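Local coordinates for uncharacterized protein (Sulfolobus tokodaii, PDB 2PD2) that is of unknown function but belongs to the DsrE/DsrF-like family, whose better-known members act in sulfur metabolism, and packs against copies of itself, at the interface of chains A and B. Coordinates in Å, arbitrary orientation; residue numbers count along the deposited sequence, not the author numbering. Chains: chain A/B, Hypothetical protein ST0148.

Contact 1 and contact 2 are neighbouring patches of one A–B interface, the centres of their C-alpha atoms about 10 Å apart. Helix 13-26 and strand 104-107 of chain A serve both, and A:Leu23 belongs to both; from chain B, helix 91-100 gives B:Val96 to contact 1 and B:Val92, one turn earlier, to contact 2. Contact 1 is mainly apolar with a salt bridge at its rim, whereas contact 2 is a polar network around the C-terminus of chain A. The interface is not an exact two-fold, and the deposited assembly holds three copies, which would be compatible with a trimer, although the structure alone does not show which assembly is biological.

Contact 1: the interface of chains A and B. Residues chain A 1, 3, 23, 26-27, 104; chain B 93, 96-97, 100.
B:Val96 plugs its isopropyl group into an apolar pocket of chain A at this interface between two copies of the protein. CG1, anti to the backbone N, carries most of the packing: it lies 3.7 Å from A:Ile27 CD1 and equally near A:Val3 CG2, which meets it tip to tip. CG2 of the same valine turns to the other side, where A:Leu23 CD1 crosses at about a right angle, 4.0 Å away. A:Ile104 approaches obliquely, and its CD1 presses on B:Ser100 CB at 3.5 Å, slightly tighter than usual for two carbons. A:Met1 runs antiparallel past B:Val96; with CG anti to its own N and the chain bent at chi2 and chi3, it brings SD and CE alongside B:Val96 and B:Ser100.

Beside this apolar pocket stands a salt bridge. B:Arg97 NH2 donates to the carboxylate oxygen A:Asp26 OD2 at 2.7 Å, using the syn lone pair of that oxygen and bending to 151° at the hydrogen. The acceptor lies near the guanidinium plane, yet carboxylate and guanidinium are turned 62° apart, so the pairing is not a flat two-pronged one; NH1 adds a weak bond to the same oxygen. The bend of B:Arg97 at chi3 (-73°) brings the guanidinium back over B:Gly93, whose carbonyl O sits 3.5 Å above its centre and could help to stabilise the charge. At the helix end, B:Ser100 OG bonds back to B:Arg97 O at 2.6 Å, on a carbonyl lone pair, which ties the hydroxyl to its own helix and leaves CB to meet A:Ile104.

In the fold, helix 91-100 of chain B supplies one wall, while chain A answers with its N-terminus, strands 2-7 and 104-107, the end of helix 13-26 and the residue just after it.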
loop_
_atom_site.group_PDB
_atom_site.type_symbol
_atom_site.label_atom_id
_atom_site.label_comp_id
_atom_site.label_asym_id
_atom_site.label_seq_id
_atom_site.Cartn_x
_atom_site.Cartn_y
_atom_site.Cartn_z
ATOM N N MET A 1 19.517 -6.246 -4.450
ATOM C CA MET A 1 18.224 -5.518 -4.547
ATOM C C MET A 1 17.599 -5.397 -3.163
ATOM O O MET A 1 17.046 -6.369 -2.643
ATOM C CB MET A 1 17.265 -6.273 -5.458
ATOM C CG MET A 1 15.926 -5.597 -5.616
ATOM S SD MET A 1 16.008 -4.254 -6.793
ATOM C CE MET A 1 15.497 -5.102 -8.266
ATOM N N VAL A 3 14.842 -4.396 -0.556
ATOM C CA VAL A 3 13.395 -4.202 -0.513
ATOM C C VAL A 3 12.881 -4.137 0.924
ATOM O O VAL A 3 13.163 -5.024 1.728
ATOM C CB VAL A 3 12.653 -5.369 -1.214
ATOM C CG1 VAL A 3 11.157 -5.079 -1.276
ATOM C CG2 VAL A 3 13.221 -5.589 -2.617
ATOM N N LEU A 23 8.651 -13.096 -3.627
ATOM C CA LEU A 23 9.672 -12.084 -3.891
ATOM C C LEU A 23 11.049 -12.737 -3.822
ATOM O O LEU A 23 11.857 -12.622 -4.744
ATOM C CB LEU A 23 9.593 -10.961 -2.847
ATOM C CG LEU A 23 10.636 -9.848 -2.982
ATOM C CD1 LEU A 23 10.461 -9.160 -4.326
ATOM C CD2 LEU A 23 10.484 -8.842 -1.849
ATOM N N ASP A 26 11.848 -14.854 -6.677
ATOM C CA ASP A 26 11.926 -14.155 -7.951
ATOM C C ASP A 26 13.102 -13.211 -8.156
ATOM O O ASP A 26 13.551 -13.022 -9.286
ATOM C CB ASP A 26 10.622 -13.392 -8.194
ATOM C CG ASP A 26 10.445 -12.997 -9.647
ATOM O OD1 ASP A 26 10.420 -13.906 -10.504
ATOM O OD2 ASP A 26 10.333 -11.787 -9.935
ATOM N N ILE A 27 13.600 -12.614 -7.081
ATOM C CA ILE A 27 14.714 -11.683 -7.200
ATOM C C ILE A 27 16.000 -12.250 -6.617
ATOM O O ILE A 27 16.148 -12.367 -5.403
ATOM C CB ILE A 27 14.384 -10.333 -6.518
ATOM C CG1 ILE A 27 13.154 -9.709 -7.197
ATOM C CG2 ILE A 27 15.564 -9.380 -6.645
ATOM C CD1 ILE A 27 12.786 -8.337 -6.675
ATOM N N ILE A 104 13.692 -0.304 -1.785
ATOM C CA ILE A 104 12.461 -0.282 -2.557
ATOM C C ILE A 104 11.290 -0.746 -1.685
ATOM O O ILE A 104 11.338 -1.793 -1.046
ATOM C CB ILE A 104 12.587 -1.173 -3.810
ATOM C CG1 ILE A 104 13.663 -0.586 -4.737
ATOM C CG2 ILE A 104 11.236 -1.262 -4.536
ATOM C CD1 ILE A 104 14.033 -1.467 -5.910
ATOM N N GLY B 93 7.784 -9.172 -7.811
ATOM C CA GLY B 93 9.097 -8.983 -8.406
ATOM C C GLY B 93 9.042 -7.892 -9.469
ATOM O O GLY B 93 9.970 -7.095 -9.610
ATOM N N VAL B 96 8.718 -4.420 -7.760
ATOM C CA VAL B 96 10.010 -3.984 -7.248
ATOM C C VAL B 96 10.954 -3.581 -8.388
ATOM O O VAL B 96 11.604 -2.540 -8.322
ATOM C CB VAL B 96 10.656 -5.096 -6.378
ATOM C CG1 VAL B 96 12.117 -4.770 -6.100
ATOM C CG2 VAL B 96 9.880 -5.227 -5.049
ATOM N N ARG B 97 11.025 -4.398 -9.437
ATOM C CA ARG B 97 11.908 -4.086 -10.562
ATOM C C ARG B 97 11.537 -2.782 -11.266
ATOM O O ARG B 97 12.414 -1.981 -11.578
ATOM C CB ARG B 97 11.931 -5.236 -11.581
ATOM C CG ARG B 97 12.879 -6.372 -11.213
ATOM C CD ARG B 97 13.006 -7.390 -12.342
ATOM N NE ARG B 97 11.811 -8.214 -12.475
ATOM C CZ ARG B 97 11.600 -9.340 -11.797
ATOM N NH1 ARG B 97 12.514 -9.778 -10.941
ATOM N NH2 ARG B 97 10.477 -10.024 -11.968
ATOM N N SER B 100 12.770 0.067 -9.313
ATOM C CA SER B 100 14.218 0.238 -9.405
ATOM C C SER B 100 14.577 0.872 -10.748
ATOM O O SER B 100 15.652 1.443 -10.907
ATOM C CB SER B 100 14.939 -1.110 -9.252
ATOM O OG SER B 100 14.749 -1.934 -10.387
#

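Contact 2: the interface of chains A and B. Residues chain A 15-16, 19, 22-23, 106-108; chain B 6, 8, 37-38, 92, 95, 105.
In this DsrE/DsrF-like protein, the side chain of B:Gln6, at the end of strand 2-7, reaches across to the C-terminal strand of the neighbouring copy. From CB, which lies at the edge of the B:Tyr105 ring, the chain leaves with CG anti to the backbone N and runs extended. CG lies in plane at the edge of the B:His37 ring. At the tip the amide divides its work. OE1 accepts from the phenol B:Tyr105 OH at 2.6 Å, the donor standing above the amide carbonyl plane. NE2 uses one N-H toward the imidazole nitrogen B:His37 NE2, nearly straight (168°) and in the plane of both groups, and the other toward the backbone carbonyl A:Ala107 O at 3.1 Å, almost along its C=O axis.

That carbonyl oxygen is gripped twice, because B:Lys8 NZ also donates to it, at 3.0 Å from above the carbonyl plane, after a bend at chi4 (-76°). The same backbone is read at its amide: A:Ala107 N donates to B:Tyr105 OH at 2.9 Å. The phenol oxygen thus relays between chain A and B:Gln6. Acceptance from the amide by B:His37 NE2 would suit an imidazole protonated on ND1, where water 1 sits at the ring edge and links it to A:Ser19 OG.

Nearer helix 13-26 of chain A, B:Gln38 NE2 gives A:Ser19 OG a straight, in-plane bond of 3.0 Å (177°) and also meets water 2, which lies 2.6 Å from the terminal carboxylate oxygen A:Leu108 OXT. A:Ser19 OG in turn donates to the backbone O of the poorly ordered A:Gln15, one turn back, from above its carbonyl plane. Apolar groups lie alongside: A:Leu106 CD2 crosses B:Val92 at about a right angle, while B:Val92 CG2 rests against the backbone of helix 13-26 near A:Ser19 O and A:Leu23 N, and A:Leu108 CD2 meets the edge of the B:His37 ring.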
loop_
_atom_site.group_PDB
_atom_site.type_symbol
_atom_site.label_atom_id
_atom_site.label_comp_id
_atom_site.label_asym_id
_atom_site.label_seq_id
_atom_site.Cartn_x
_atom_site.Cartn_y
_atom_site.Cartn_z
ATOM N N GLN A 15 -1.359 -14.308 3.186
ATOM C CA GLN A 15 -1.086 -13.983 1.788
ATOM C C GLN A 15 0.154 -13.109 1.641
ATOM O O GLN A 15 0.910 -13.257 0.682
ATOM C CB GLN A 15 -2.296 -13.293 1.151
ATOM C CG GLN A 15 -3.429 -14.254 0.827
ATOM C CD GLN A 15 -4.629 -13.558 0.226
ATOM O OE1 GLN A 15 -5.294 -12.764 0.891
ATOM N NE2 GLN A 15 -4.910 -13.846 -1.041
ATOM N N ALA A 16 0.366 -12.207 2.595
ATOM C CA ALA A 16 1.529 -11.331 2.555
ATOM C C ALA A 16 2.803 -12.154 2.659
ATOM O O ALA A 16 3.756 -11.946 1.909
ATOM C CB ALA A 16 1.471 -10.316 3.697
ATOM N N SER A 19 3.573 -13.864 -0.419
ATOM C CA SER A 19 4.080 -12.899 -1.386
ATOM C C SER A 19 5.563 -12.619 -1.142
ATOM O O SER A 19 6.331 -12.442 -2.085
ATOM C CB SER A 19 3.274 -11.602 -1.315
ATOM O OG SER A 19 1.986 -11.775 -1.882
ATOM N N ASN A 22 7.404 -15.352 -2.540
ATOM C CA ASN A 22 7.440 -15.179 -3.991
ATOM C C ASN A 22 8.534 -14.186 -4.382
ATOM O O ASN A 22 9.252 -14.403 -5.353
ATOM C CB ASN A 22 6.077 -14.702 -4.523
ATOM C CG ASN A 22 5.018 -15.807 -4.512
ATOM O OD1 ASN A 22 5.345 -16.994 -4.451
ATOM N ND2 ASN A 22 3.744 -15.418 -4.588
ATOM N N LEU A 23 8.651 -13.096 -3.627
ATOM C CA LEU A 23 9.672 -12.084 -3.891
ATOM C C LEU A 23 11.049 -12.737 -3.822
ATOM O O LEU A 23 11.857 -12.622 -4.744
ATOM C CB LEU A 23 9.593 -10.961 -2.847
ATOM C CG LEU A 23 10.636 -9.848 -2.982
ATOM C CD1 LEU A 23 10.461 -9.160 -4.326
ATOM C CD2 LEU A 23 10.484 -8.842 -1.849
ATOM N N LEU A 106 7.508 -2.036 -0.744
ATOM C CA LEU A 106 6.497 -2.986 -1.197
ATOM C C LEU A 106 5.455 -3.127 -0.092
ATOM O O LEU A 106 5.760 -3.615 1.004
ATOM C CB LEU A 106 7.125 -4.358 -1.493
ATOM C CG LEU A 106 6.126 -5.466 -1.861
ATOM C CD1 LEU A 106 5.371 -5.081 -3.138
ATOM C CD2 LEU A 106 6.859 -6.780 -2.057
ATOM N N ALA A 107 4.232 -2.683 -0.369
ATOM C CA ALA A 107 3.155 -2.763 0.617
ATOM C C ALA A 107 2.329 -4.028 0.411
ATOM O O ALA A 107 1.775 -4.249 -0.667
ATOM C CB ALA A 107 2.259 -1.536 0.515
ATOM N N LEU A 108 2.263 -4.861 1.443
ATOM C CA LEU A 108 1.499 -6.101 1.378
ATOM C C LEU A 108 0.416 -6.118 2.452
ATOM O O LEU A 108 0.197 -5.058 3.077
ATOM C CB LEU A 108 2.423 -7.308 1.552
ATOM C CG LEU A 108 3.434 -7.553 0.425
ATOM C CD1 LEU A 108 4.361 -8.700 0.810
ATOM C CD2 LEU A 108 2.696 -7.872 -0.870
ATOM O OXT LEU A 108 -0.208 -7.185 2.645
ATOM N N GLN B 6 -0.124 -1.201 -8.200
ATOM C CA GLN B 6 -0.337 -2.524 -7.621
ATOM C C GLN B 6 -1.773 -2.694 -7.133
ATOM O O GLN B 6 -2.336 -1.787 -6.529
ATOM C CB GLN B 6 0.601 -2.743 -6.432
ATOM C CG GLN B 6 0.225 -3.950 -5.558
ATOM C CD GLN B 6 0.855 -3.881 -4.180
ATOM O OE1 GLN B 6 0.927 -2.808 -3.578
ATOM N NE2 GLN B 6 1.300 -5.025 -3.668
ATOM N N LYS B 8 -3.927 -5.869 -5.192
ATOM C CA LYS B 8 -3.816 -7.219 -4.644
ATOM C C LYS B 8 -5.094 -7.802 -4.046
ATOM O O LYS B 8 -5.225 -9.020 -3.927
ATOM C CB LYS B 8 -2.714 -7.251 -3.579
ATOM C CG LYS B 8 -2.883 -6.209 -2.470
ATOM C CD LYS B 8 -1.832 -6.372 -1.365
ATOM C CE LYS B 8 -1.865 -5.223 -0.351
ATOM N NZ LYS B 8 -1.238 -3.956 -0.865
ATOM N N HIS B 37 -1.974 -9.033 -8.445
ATOM C CA HIS B 37 -1.513 -10.263 -7.829
ATOM C C HIS B 37 -2.388 -10.666 -6.650
ATOM O O HIS B 37 -3.374 -9.987 -6.331
ATOM C CB HIS B 37 -0.025 -10.179 -7.434
ATOM C CG HIS B 37 0.284 -9.182 -6.359
ATOM N ND1 HIS B 37 0.818 -9.549 -5.144
ATOM C CD2 HIS B 37 0.206 -7.828 -6.342
ATOM C CE1 HIS B 37 1.055 -8.468 -4.422
ATOM N NE2 HIS B 37 0.696 -7.412 -5.128
ATOM N N GLN B 38 -2.031 -11.773 -6.008
ATOM C CA GLN B 38 -2.839 -12.316 -4.920
ATOM C C GLN B 38 -4.253 -12.532 -5.488
ATOM O O GLN B 38 -4.398 -12.862 -6.659
ATOM C CB GLN B 38 -2.877 -11.377 -3.713
ATOM C CG GLN B 38 -1.529 -11.195 -3.016
ATOM C CD GLN B 38 -1.662 -10.568 -1.634
ATOM O OE1 GLN B 38 -2.724 -10.056 -1.270
ATOM N NE2 GLN B 38 -0.580 -10.603 -0.858
ATOM N N VAL B 92 5.054 -9.260 -7.458
ATOM C CA VAL B 92 5.837 -8.455 -6.530
ATOM C C VAL B 92 7.236 -8.201 -7.088
ATOM O O VAL B 92 7.804 -7.136 -6.875
ATOM C CB VAL B 92 5.915 -9.129 -5.137
ATOM C CG1 VAL B 92 4.523 -9.168 -4.521
ATOM C CG2 VAL B 92 6.468 -10.543 -5.255
ATOM N N ILE B 95 6.810 -5.385 -9.581
ATOM C CA ILE B 95 6.581 -4.127 -8.879
ATOM C C ILE B 95 7.905 -3.562 -8.365
ATOM O O ILE B 95 8.200 -2.376 -8.535
ATOM C CB ILE B 95 5.580 -4.346 -7.711
ATOM C CG1 ILE B 95 4.176 -4.602 -8.286
ATOM C CG2 ILE B 95 5.572 -3.143 -6.781
ATOM C CD1 ILE B 95 3.155 -5.105 -7.265
ATOM N N TYR B 105 5.644 4.142 -7.659
ATOM C CA TYR B 105 4.767 3.139 -7.065
ATOM C C TYR B 105 3.466 3.692 -6.489
ATOM O O TYR B 105 3.463 4.699 -5.775
ATOM C CB TYR B 105 5.574 2.406 -5.986
ATOM C CG TYR B 105 4.845 1.385 -5.143
ATOM C CD1 TYR B 105 3.946 0.479 -5.705
ATOM C CD2 TYR B 105 5.124 1.276 -3.783
ATOM C CE1 TYR B 105 3.352 -0.519 -4.921
ATOM C CE2 TYR B 105 4.545 0.292 -2.999
ATOM C CZ TYR B 105 3.661 -0.601 -3.569
ATOM O OH TYR B 105 3.123 -1.585 -2.781
HETATM O O HOH W 1 1.778 -12.630 -4.641
HETATM O O HOH W 2 -1.205 -9.382 1.751
#